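Local coordinates for alanine racemase, biosynthetic (Pseudomonas aeruginosa PAO1, PDB 6A2F), which belongs to the alanine racemase family, pairing an N-terminal TIM-barrel domain that carries a covalently bound pyridoxal phosphate with a C-terminal domain rich in beta strands, at residues Tyr88-Gln101 with Ala112-Leu124. Residues are numbered along the deposited sequence; the frame is centred on the assembly and turned at random.
Sequences YALAGQLRLDLVIQ and AGLDIPLNVWLKL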
loop_
_atom_site.group_PDB
_atom_site.type_symbol
_atom_site.label_atom_id
_atom_site.label_comp_id
_atom_site.label_asym_id
_atom_site.label_seq_id
_atom_site.Cartn_x
_atom_site.Cartn_y
_atom_site.Cartn_z
ATOM N N TYR A 88 -2.512 -29.147 -1.488
ATOM C CA TYR A 88 -3.527 -30.018 -0.877
ATOM C C TYR A 88 -3.063 -30.814 0.337
ATOM O O TYR A 88 -3.780 -30.869 1.341
ATOM C CB TYR A 88 -4.174 -30.929 -1.924
ATOM C CG TYR A 88 -5.024 -30.152 -2.902
ATOM C CD1 TYR A 88 -6.310 -29.727 -2.556
ATOM C CD2 TYR A 88 -4.531 -29.814 -4.165
ATOM C CE1 TYR A 88 -7.086 -29.000 -3.444
ATOM C CE2 TYR A 88 -5.301 -29.091 -5.061
ATOM C CZ TYR A 88 -6.574 -28.687 -4.696
ATOM O OH TYR A 88 -7.332 -27.964 -5.583
ATOM N N ALA A 89 -1.870 -31.406 0.256
ATOM C CA ALA A 89 -1.300 -32.140 1.396
ATOM C C ALA A 89 -1.187 -31.251 2.643
ATOM O O ALA A 89 -1.497 -31.692 3.751
ATOM C CB ALA A 89 0.047 -32.753 1.036
ATOM N N LEU A 90 -0.764 -30.000 2.453
ATOM C CA LEU A 90 -0.682 -29.051 3.561
ATOM C C LEU A 90 -2.065 -28.610 4.059
ATOM O O LEU A 90 -2.280 -28.502 5.266
ATOM C CB LEU A 90 0.192 -27.843 3.205
ATOM C CG LEU A 90 0.486 -26.835 4.326
ATOM C CD1 LEU A 90 0.898 -27.486 5.648
ATOM C CD2 LEU A 90 1.552 -25.848 3.870
ATOM N N ALA A 91 -2.994 -28.376 3.132
ATOM C CA ALA A 91 -4.381 -28.047 3.478
ATOM C C ALA A 91 -5.017 -29.151 4.314
ATOM O O ALA A 91 -5.818 -28.869 5.212
ATOM C CB ALA A 91 -5.204 -27.791 2.222
ATOM N N GLY A 92 -4.650 -30.398 4.010
ATOM C CA GLY A 92 -5.101 -31.564 4.765
ATOM C C GLY A 92 -4.542 -31.599 6.175
ATOM O O GLY A 92 -5.274 -31.866 7.129
ATOM N N GLN A 93 -3.243 -31.327 6.300
ATOM C CA GLN A 93 -2.570 -31.248 7.601
ATOM C C GLN A 93 -3.223 -30.187 8.496
ATOM O O GLN A 93 -3.413 -30.414 9.689
ATOM C CB GLN A 93 -1.070 -30.956 7.416
ATOM C CG GLN A 93 -0.251 -30.840 8.704
ATOM C CD GLN A 93 1.194 -30.396 8.471
ATOM O OE1 GLN A 93 1.625 -29.338 8.955
ATOM N NE2 GLN A 93 1.950 -31.202 7.738
ATOM N N LEU A 94 -3.578 -29.045 7.906
ATOM C CA LEU A 94 -4.142 -27.921 8.654
ATOM C C LEU A 94 -5.661 -28.012 8.818
ATOM O O LEU A 94 -6.283 -27.121 9.406
ATOM C CB LEU A 94 -3.752 -26.590 8.001
ATOM C CG LEU A 94 -2.263 -26.314 7.752
ATOM C CD1 LEU A 94 -2.075 -25.091 6.855
ATOM C CD2 LEU A 94 -1.487 -26.173 9.055
ATOM N N ARG A 95 -6.247 -29.094 8.302
ATOM C CA ARG A 95 -7.693 -29.345 8.384
ATOM C C ARG A 95 -8.535 -28.144 7.919
ATOM O O ARG A 95 -9.326 -27.574 8.680
ATOM C CB ARG A 95 -8.084 -29.797 9.795
ATOM C CG ARG A 95 -7.629 -31.204 10.150
ATOM C CD ARG A 95 -8.307 -31.658 11.437
ATOM N NE ARG A 95 -8.389 -33.119 11.561
ATOM C CZ ARG A 95 -9.433 -33.777 12.071
ATOM N NH1 ARG A 95 -9.409 -35.104 12.147
ATOM N NH2 ARG A 95 -10.506 -33.115 12.496
ATOM N N LEU A 96 -8.351 -27.778 6.652
ATOM C CA LEU A 96 -8.978 -26.593 6.080
ATOM C C LEU A 96 -10.190 -26.930 5.228
ATOM O O LEU A 96 -10.284 -28.028 4.667
ATOM C CB LEU A 96 -7.969 -25.808 5.239
ATOM C CG LEU A 96 -6.661 -25.361 5.900
ATOM C CD1 LEU A 96 -5.800 -24.636 4.883
ATOM C CD2 LEU A 96 -6.914 -24.482 7.113
ATOM N N ASP A 97 -11.119 -25.979 5.152
ATOM C CA ASP A 97 -12.235 -26.061 4.223
ATOM C C ASP A 97 -11.757 -25.624 2.853
ATOM O O ASP A 97 -11.191 -24.536 2.701
ATOM C CB ASP A 97 -13.389 -25.167 4.667
ATOM C CG ASP A 97 -14.213 -25.775 5.778
ATOM O OD1 ASP A 97 -13.705 -26.648 6.518
ATOM O OD2 ASP A 97 -15.385 -25.369 5.909
ATOM N N LEU A 98 -11.986 -26.470 1.858
ATOM C CA LEU A 98 -11.549 -26.177 0.506
ATOM C C LEU A 98 -12.662 -25.552 -0.321
ATOM O O LEU A 98 -13.848 -25.787 -0.071
ATOM C CB LEU A 98 -11.025 -27.439 -0.180
ATOM C CG LEU A 98 -9.893 -28.206 0.512
ATOM C CD1 LEU A 98 -9.525 -29.428 -0.313
ATOM C CD2 LEU A 98 -8.674 -27.325 0.760
ATOM N N VAL A 99 -12.255 -24.735 -1.289
ATOM C CA VAL A 99 -13.138 -24.225 -2.322
ATOM C C VAL A 99 -12.715 -24.817 -3.670
ATOM O O VAL A 99 -11.517 -24.926 -3.963
ATOM C CB VAL A 99 -13.140 -22.674 -2.360
ATOM C CG1 VAL A 99 -13.545 -22.146 -3.726
ATOM C CG2 VAL A 99 -14.068 -22.114 -1.293
ATOM N N ILE A 100 -13.705 -25.226 -4.464
ATOM C CA ILE A 100 -13.491 -25.579 -5.870
ATOM C C ILE A 100 -14.296 -24.634 -6.778
ATOM O O ILE A 100 -15.520 -24.566 -6.682
ATOM C CB ILE A 100 -13.820 -27.063 -6.158
ATOM C CG1 ILE A 100 -12.891 -27.980 -5.355
ATOM C CG2 ILE A 100 -13.697 -27.356 -7.647
ATOM C CD1 ILE A 100 -13.301 -29.437 -5.343
ATOM N N GLN A 101 -13.581 -23.914 -7.647
ATOM C CA GLN A 101 -14.142 -22.852 -8.500
ATOM C C GLN A 101 -14.102 -23.183 -9.977
ATOM O O GLN A 101 -14.869 -22.622 -10.753
ATOM C CB GLN A 101 -13.324 -21.573 -8.368
ATOM C CG GLN A 101 -13.211 -21.016 -6.976
ATOM C CD GLN A 101 -12.013 -20.106 -6.817
ATOM O OE1 GLN A 101 -11.041 -20.184 -7.574
ATOM N NE2 GLN A 101 -12.071 -19.241 -5.819
ATOM N N ALA A 112 -5.344 -35.271 -5.869
ATOM C CA ALA A 112 -4.554 -35.132 -4.642
ATOM C C ALA A 112 -4.570 -36.387 -3.780
ATOM O O ALA A 112 -3.560 -36.724 -3.173
ATOM C CB ALA A 112 -5.025 -33.931 -3.833
ATOM N N GLY A 113 -5.727 -37.052 -3.726
ATOM C CA GLY A 113 -5.903 -38.318 -3.012
ATOM C C GLY A 113 -5.537 -38.223 -1.548
ATOM O O GLY A 113 -4.689 -38.976 -1.066
ATOM N N LEU A 114 -6.182 -37.296 -0.844
ATOM C CA LEU A 114 -5.829 -36.994 0.542
ATOM C C LEU A 114 -6.203 -38.083 1.544
ATOM O O LEU A 114 -7.066 -38.925 1.290
ATOM C CB LEU A 114 -6.401 -35.639 0.980
ATOM C CG LEU A 114 -5.899 -34.400 0.231
ATOM C CD1 LEU A 114 -6.591 -33.158 0.769
ATOM C CD2 LEU A 114 -4.380 -34.254 0.285
ATOM N N ASP A 115 -5.530 -38.024 2.688
ATOM C CA ASP A 115 -5.637 -38.998 3.769
ATOM C C ASP A 115 -6.920 -38.835 4.577
ATOM O O ASP A 115 -7.392 -39.779 5.211
ATOM C CB ASP A 115 -4.446 -38.799 4.708
ATOM C CG ASP A 115 -3.913 -40.092 5.255
ATOM O OD1 ASP A 115 -4.126 -41.147 4.616
ATOM O OD2 ASP A 115 -3.261 -40.050 6.321
ATOM N N ILE A 116 -7.469 -37.625 4.552
ATOM C CA ILE A 116 -8.567 -37.237 5.422
ATOM C C ILE A 116 -9.621 -36.510 4.583
ATOM O O ILE A 116 -9.272 -35.719 3.702
ATOM C CB ILE A 116 -8.044 -36.370 6.612
ATOM C CG1 ILE A 116 -9.159 -36.040 7.614
ATOM C CG2 ILE A 116 -7.343 -35.099 6.127
ATOM C CD1 ILE A 116 -8.660 -35.709 9.011
ATOM N N PRO A 117 -10.915 -36.798 4.823
ATOM C CA PRO A 117 -11.934 -36.034 4.106
ATOM C C PRO A 117 -12.006 -34.593 4.621
ATOM O O PRO A 117 -11.800 -34.347 5.807
ATOM C CB PRO A 117 -13.232 -36.796 4.409
ATOM C CG PRO A 117 -12.966 -37.521 5.681
ATOM C CD PRO A 117 -11.501 -37.848 5.678
ATOM N N LEU A 118 -12.281 -33.654 3.724
ATOM C CA LEU A 118 -12.343 -32.242 4.084
ATOM C C LEU A 118 -13.667 -31.622 3.637
ATOM O O LEU A 118 -14.343 -32.156 2.749
ATOM C CB LEU A 118 -11.159 -31.487 3.466
ATOM C CG LEU A 118 -9.734 -31.872 3.891
ATOM C CD1 LEU A 118 -8.735 -31.310 2.897
ATOM C CD2 LEU A 118 -9.403 -31.401 5.301
ATOM N N ASN A 119 -14.043 -30.509 4.262
ATOM C CA ASN A 119 -15.222 -29.770 3.822
ATOM C C ASN A 119 -14.903 -29.078 2.502
ATOM O O ASN A 119 -13.866 -28.420 2.367
ATOM C CB ASN A 119 -15.679 -28.754 4.870
ATOM C CG ASN A 119 -16.023 -29.397 6.199
ATOM O OD1 ASN A 119 -16.487 -30.535 6.262
ATOM N ND2 ASN A 119 -15.798 -28.660 7.273
ATOM N N VAL A 120 -15.792 -29.265 1.531
ATOM C CA VAL A 120 -15.627 -28.726 0.190
ATOM C C VAL A 120 -16.774 -27.761 -0.107
ATOM O O VAL A 120 -17.948 -28.117 0.029
ATOM C CB VAL A 120 -15.584 -29.852 -0.871
ATOM C CG1 VAL A 120 -15.552 -29.274 -2.278
ATOM C CG2 VAL A 120 -14.380 -30.762 -0.649
ATOM N N TRP A 121 -16.418 -26.535 -0.486
ATOM C CA TRP A 121 -17.382 -25.521 -0.899
ATOM C C TRP A 121 -17.251 -25.316 -2.403
ATOM O O TRP A 121 -16.201 -24.883 -2.891
ATOM C CB TRP A 121 -17.118 -24.196 -0.176
ATOM C CG TRP A 121 -17.271 -24.253 1.322
ATOM C CD1 TRP A 121 -16.423 -24.851 2.213
ATOM C CD2 TRP A 121 -18.330 -23.676 2.100
ATOM N NE1 TRP A 121 -16.891 -24.689 3.496
ATOM C CE2 TRP A 121 -18.056 -23.967 3.459
ATOM C CE3 TRP A 121 -19.483 -22.941 1.785
ATOM C CZ2 TRP A 121 -18.901 -23.555 4.501
ATOM C CZ3 TRP A 121 -20.324 -22.532 2.825
ATOM C CH2 TRP A 121 -20.022 -22.835 4.164
ATOM N N LEU A 122 -18.309 -25.653 -3.133
ATOM C CA LEU A 122 -18.350 -25.453 -4.573
ATOM C C LEU A 122 -18.769 -24.024 -4.842
ATOM O O LEU A 122 -19.782 -23.558 -4.314
ATOM C CB LEU A 122 -19.339 -26.422 -5.237
ATOM C CG LEU A 122 -18.982 -27.904 -5.349
ATOM C CD1 LEU A 122 -20.174 -28.698 -5.858
ATOM C CD2 LEU A 122 -17.783 -28.103 -6.263
ATOM N N LYS A 123 -17.987 -23.327 -5.660
ATOM C CA LYS A 123 -18.257 -21.925 -5.935
ATOM C C LYS A 123 -19.051 -21.722 -7.209
ATOM O O LYS A 123 -18.615 -22.088 -8.299
ATOM C CB LYS A 123 -16.968 -21.099 -5.971
ATOM C CG LYS A 123 -17.223 -19.598 -6.084
ATOM C CD LYS A 123 -15.955 -18.779 -5.941
ATOM C CE LYS A 123 -15.418 -18.823 -4.521
ATOM N NZ LYS A 123 -14.180 -18.007 -4.408
ATOM N N LEU A 124 -20.223 -21.126 -7.045
ATOM C CA LEU A 124 -21.043 -20.697 -8.161
ATOM C C LEU A 124 -20.636 -19.298 -8.600
ATOM O O LEU A 124 -20.513 -18.384 -7.775
ATOM C CB LEU A 124 -22.521 -20.699 -7.754
ATOM C CG LEU A 124 -23.532 -20.055 -8.706
ATOM C CD1 LEU A 124 -23.729 -20.903 -9.956
ATOM C CD2 LEU A 124 -24.849 -19.829 -7.985
HETATM O O HOH W 1 -12.231 -29.231 6.215
#
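Asp97 reaches across to two side chains of the neighbouring strand. Its OD2 takes a nearly straight bond from Trp121 NE1 (2.9 Å, 168°), the oxygen lying close to the indole plane at the ring edge and met on its anti side, from out of the carboxylate plane. OD1 receives Asn119 ND2 at 3.0 Å on the syn side, again out of that plane, a more bent bond, with amide and carboxylate planes almost perpendicular. One water donates to that same OD1 and accepts from Asn119 N. With CG set beside its own backbone N (chi1 -79°), Asp97 holds its carboxylate over Asn119 CB.

Beyond this cluster the strands run parallel, Leu98 N bonding to Asn119 O, Trp121 N to Leu98 O, Ile100 N to Trp121 O and Lys123 N to Ile100 O. Leu98, Ile100, Val120 and Leu122 share one face, where Ile100 CD1 meets Val120 CG1 at 3.8 Å; on the other, Val99 CG2 rests on Trp121 CB. Upstream, Leu118 CD1 touches Leu98 CD1 at 3.8 Å, and Leu114 CD2 packs on Tyr88 CB and O. The Ile116 side chain crosses at about a right angle that of Arg95, the positive-phi residue of the Schellman motif closing helix 87-93, its CD1 3.3 Å from Arg95 NH1.

Strands 98-100 and 118-123, joined through helix 103-112, form a beta-alpha-beta unit of the TIM barrel. Further out, Arg75 forms a salt bridge with Asp97 OD2, Arg152 bonds Asn119 OD1, and Lys123 NZ bonds Leu79 O and a malonate ion. The buried carboxylate thus has indole, amide, water and guanidinium donors, which would be expected to favour its ionised form.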